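Local coordinates for protein 2-dehydropantoate 2-reductase, putative (Enterococcus faecalis, PDB 2EW2) that probably catalyses the NADPH-dependent reduction of 2-dehydropantoate (ketopantoate) to (R)-pantoate, a step of pantothenate biosynthesis, at residues 80-83 / 89-92; 9-14 / 36-41. All blocks are in the same frame, centred on the assembly; numbering follows the deposited sequence.

Interaction 1: 80-83 / 89-92; sequences ALTK and AMFK
A80 and F91 meet through purely apolar atoms: the methyl CB of A80 rests 3.8 Å from CZ of F91, and CE1 of the same ring is equally near, so one methyl group bridges two neighbouring ring carbons at an oblique approach. The phenylalanine reaches the end of the strand with the far end of its ring. Selenomethionine M90 leaves its helix with CG anti to the backbone N (chi1 165°) and then bends at both following torsions, which brings its terminal CE back to 3.4 Å from OG1 of T82, while its CG lies 3.6 Å from that same OG1. Both carbons of the folded side chain approach the oxygen from one side, in van der Waals contact, and its polar need is met elsewhere by a weak hydrogen bond with the carbonyl O of A9. No hydrogen bond links the two segments. All four touching residues are buried, two at the end of strand 77-80 and the loop after it, two in helix 84-94, so in this Rossmann-type domain the helix packs back on the end of the strand that leads into it. Strands 5-9 and 103-106 lie alongside, with A9 against M90 and F91, and V104 against A80 and F91.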
# COMPACT_ATOMS: atom_id res chain seq x y z
N ALA B 80 23.58 13.88 -20.26
CA ALA B 80 22.58 12.82 -20.28
C ALA B 80 21.16 13.39 -20.43
O ALA B 80 20.69 14.12 -19.55
CB ALA B 80 22.68 11.99 -19.00
N LEU B 81 20.50 13.04 -21.53
CA LEU B 81 19.10 13.40 -21.77
C LEU B 81 18.22 12.21 -22.16
O LEU B 81 17.01 12.37 -22.36
CB LEU B 81 19.00 14.50 -22.83
CG LEU B 81 19.42 15.87 -22.29
CD1 LEU B 81 20.13 16.68 -23.34
CD2 LEU B 81 18.18 16.60 -21.73
N THR B 82 18.82 11.02 -22.28
CA THR B 82 18.09 9.78 -22.56
C THR B 82 17.10 9.50 -21.43
O THR B 82 17.46 9.57 -20.25
CB THR B 82 19.11 8.61 -22.64
OG1 THR B 82 20.10 8.91 -23.63
CG2 THR B 82 18.44 7.29 -23.00
N LYS B 83 15.85 9.16 -21.76
CA LYS B 83 14.88 8.88 -20.69
C LYS B 83 15.34 7.74 -19.80
O LYS B 83 16.17 6.91 -20.20
CB LYS B 83 13.45 8.69 -21.22
CG LYS B 83 13.23 7.62 -22.26
CD LYS B 83 11.78 7.77 -22.81
CE LYS B 83 11.36 6.58 -23.66
NZ LYS B 83 11.16 5.34 -22.84
N ALA B 89 21.18 1.26 -20.54
CA ALA B 89 21.66 0.68 -21.79
C ALA B 89 22.46 1.69 -22.62
O ALA B 89 23.44 1.32 -23.25
CB ALA B 89 20.49 0.13 -22.61
N MSE B 90 22.05 2.95 -22.59
CA MSE B 90 22.79 4.03 -23.23
C MSE B 90 24.20 4.20 -22.63
O MSE B 90 25.18 4.32 -23.37
CB MSE B 90 22.01 5.35 -23.15
CG MSE B 90 22.85 6.59 -23.46
SE MSE B 90 23.35 6.74 -25.37
CE MSE B 90 21.56 7.22 -26.18
N PHE B 91 24.30 4.21 -21.31
CA PHE B 91 25.61 4.42 -20.71
C PHE B 91 26.54 3.22 -20.82
O PHE B 91 27.74 3.38 -21.02
CB PHE B 91 25.53 5.07 -19.33
CG PHE B 91 25.45 6.58 -19.40
CD1 PHE B 91 24.27 7.21 -19.81
CD2 PHE B 91 26.58 7.36 -19.17
CE1 PHE B 91 24.20 8.60 -19.93
CE2 PHE B 91 26.52 8.75 -19.29
CZ PHE B 91 25.34 9.37 -19.67
N LYS B 92 25.97 2.02 -20.75
CA LYS B 92 26.74 0.82 -21.01
C LYS B 92 27.36 0.88 -22.42
O LYS B 92 28.53 0.57 -22.59
CB LYS B 92 25.90 -0.44 -20.87
CG LYS B 92 26.78 -1.70 -20.81
CD LYS B 92 25.99 -2.96 -20.65
CE LYS B 92 26.96 -4.15 -20.58
NZ LYS B 92 26.25 -5.44 -20.89

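Interaction 2: 9-14 / 36-41; sequences AGAGAM and PAHIEA
H38 reaches out from its helix to A11, and a single hydrogen bond carries the contact: NE2 of H38 donates to the carbonyl O of A11 at 2.6 Å. The bond is short but bent, with an N-H...O angle of 138°. The acceptor sits at the edge of the imidazole, somewhat out of the ring plane, and the nitrogen is tilted 30° from the plane of the carbonyl. A chi1 of -165°, trans to the main-chain nitrogen, swings the imidazole out toward the glycine-rich turn. Its other nitrogen, ND1, is hydrogen-bonded to the backbone N of G141; two anchors on different parts of the chain limit the ring's rotation. The A11 carbonyl is shared as well, since OG of S16 also hydrogen-bonds to it. Beyond the bond the side chains barely meet, CB of A11 standing 4.1 Å from NE2 of H38. A11 lies in the turn between strand 5-9 and helix 13-24, where G10, A11 and G12 belong to a GxGxxG sequence consistent with the dinucleotide-binding loop of Rossmann folds. OD2 of D33 hydrogen-bonds the A11 backbone N from just beyond strand 28-32, and helix 36-45 follows, holding the turn through H38.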
# COMPACT_ATOMS: atom_id res chain seq x y z
N ALA B 9 24.17 12.51 -24.94
CA ALA B 9 23.55 11.18 -24.88
C ALA B 9 22.03 11.35 -24.89
O ALA B 9 21.39 11.62 -23.86
CB ALA B 9 24.03 10.41 -23.62
N GLY B 10 21.46 11.21 -26.09
CA GLY B 10 20.05 11.49 -26.35
C GLY B 10 19.95 12.79 -27.13
O GLY B 10 19.90 13.86 -26.53
N ALA B 11 19.93 12.68 -28.46
CA ALA B 11 19.95 13.83 -29.36
C ALA B 11 18.55 14.25 -29.85
O ALA B 11 18.38 14.62 -31.02
CB ALA B 11 20.86 13.54 -30.54
N GLY B 12 17.56 14.21 -28.96
CA GLY B 12 16.22 14.69 -29.25
C GLY B 12 16.24 16.21 -29.37
O GLY B 12 17.29 16.81 -29.52
N ALA B 13 15.07 16.84 -29.29
CA ALA B 13 15.00 18.28 -29.43
C ALA B 13 15.93 19.04 -28.46
O ALA B 13 16.69 19.91 -28.88
CB ALA B 13 13.55 18.76 -29.28
N MSE B 14 15.87 18.71 -27.17
CA MSE B 14 16.69 19.39 -26.15
C MSE B 14 18.19 19.13 -26.35
O MSE B 14 19.00 20.06 -26.30
CB MSE B 14 16.28 18.98 -24.73
CG MSE B 14 17.06 19.72 -23.63
SE MSE B 14 16.75 21.70 -23.70
CE MSE B 14 14.84 21.56 -23.37
N PRO B 36 17.03 5.82 -35.84
CA PRO B 36 17.73 5.67 -37.12
C PRO B 36 17.49 6.80 -38.12
O PRO B 36 18.45 7.30 -38.70
CB PRO B 36 17.21 4.31 -37.63
CG PRO B 36 16.91 3.55 -36.36
CD PRO B 36 16.25 4.61 -35.50
N ALA B 37 16.23 7.22 -38.29
CA ALA B 37 15.88 8.31 -39.23
C ALA B 37 16.59 9.62 -38.91
O ALA B 37 17.00 10.38 -39.82
CB ALA B 37 14.37 8.51 -39.25
N HIS B 38 16.74 9.88 -37.62
CA HIS B 38 17.40 11.07 -37.08
C HIS B 38 18.90 11.01 -37.40
O HIS B 38 19.49 11.99 -37.86
CB HIS B 38 17.15 11.10 -35.56
CG HIS B 38 17.45 12.40 -34.88
ND1 HIS B 38 16.95 13.61 -35.32
CD2 HIS B 38 18.16 12.67 -33.76
CE1 HIS B 38 17.37 14.57 -34.51
NE2 HIS B 38 18.10 14.02 -33.55
N ILE B 39 19.51 9.85 -37.20
CA ILE B 39 20.92 9.64 -37.53
C ILE B 39 21.16 9.84 -39.04
O ILE B 39 22.11 10.51 -39.43
CB ILE B 39 21.40 8.23 -37.09
CG1 ILE B 39 21.32 8.09 -35.57
CG2 ILE B 39 22.81 7.94 -37.62
CD1 ILE B 39 21.58 6.68 -35.07
N GLU B 40 20.27 9.28 -39.86
CA GLU B 40 20.38 9.35 -41.33
C GLU B 40 20.25 10.78 -41.85
O GLU B 40 21.04 11.19 -42.71
CB GLU B 40 19.34 8.44 -42.01
CG GLU B 40 19.54 6.95 -41.69
CD GLU B 40 18.35 6.06 -42.09
OE1 GLU B 40 17.46 6.53 -42.85
OE2 GLU B 40 18.31 4.87 -41.66
N ALA B 41 19.28 11.53 -41.33
CA ALA B 41 19.05 12.92 -41.74
C ALA B 41 20.24 13.79 -41.36
O ALA B 41 20.72 14.59 -42.17
CB ALA B 41 17.76 13.46 -41.10

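Overall arrangement
The turns after two neighbouring strands, 5-9 and 77-80, of one Rossmann-type domain are the setting here, their contacts centred about 13 Å apart on the same side of the chain's centre. Along the sequence they come in series: 9-14 / 36-41 closes before 80-83 / 89-92 opens. The two strands run parallel in the main sheet, and the two contacts touch there, with L81 N 2.9 Å from A9 O, a probable hydrogen bond, and CD2 of L81 packed on CG of M14. Interaction 2 fastens the glycine-rich turn to helix 36-45, whereas interaction 1 packs helix 84-94 on the end of strand 77-80, next to the turn. The turn, probably the one that binds NADPH as in relatives, thus belongs to interaction 2 and is touched by interaction 1.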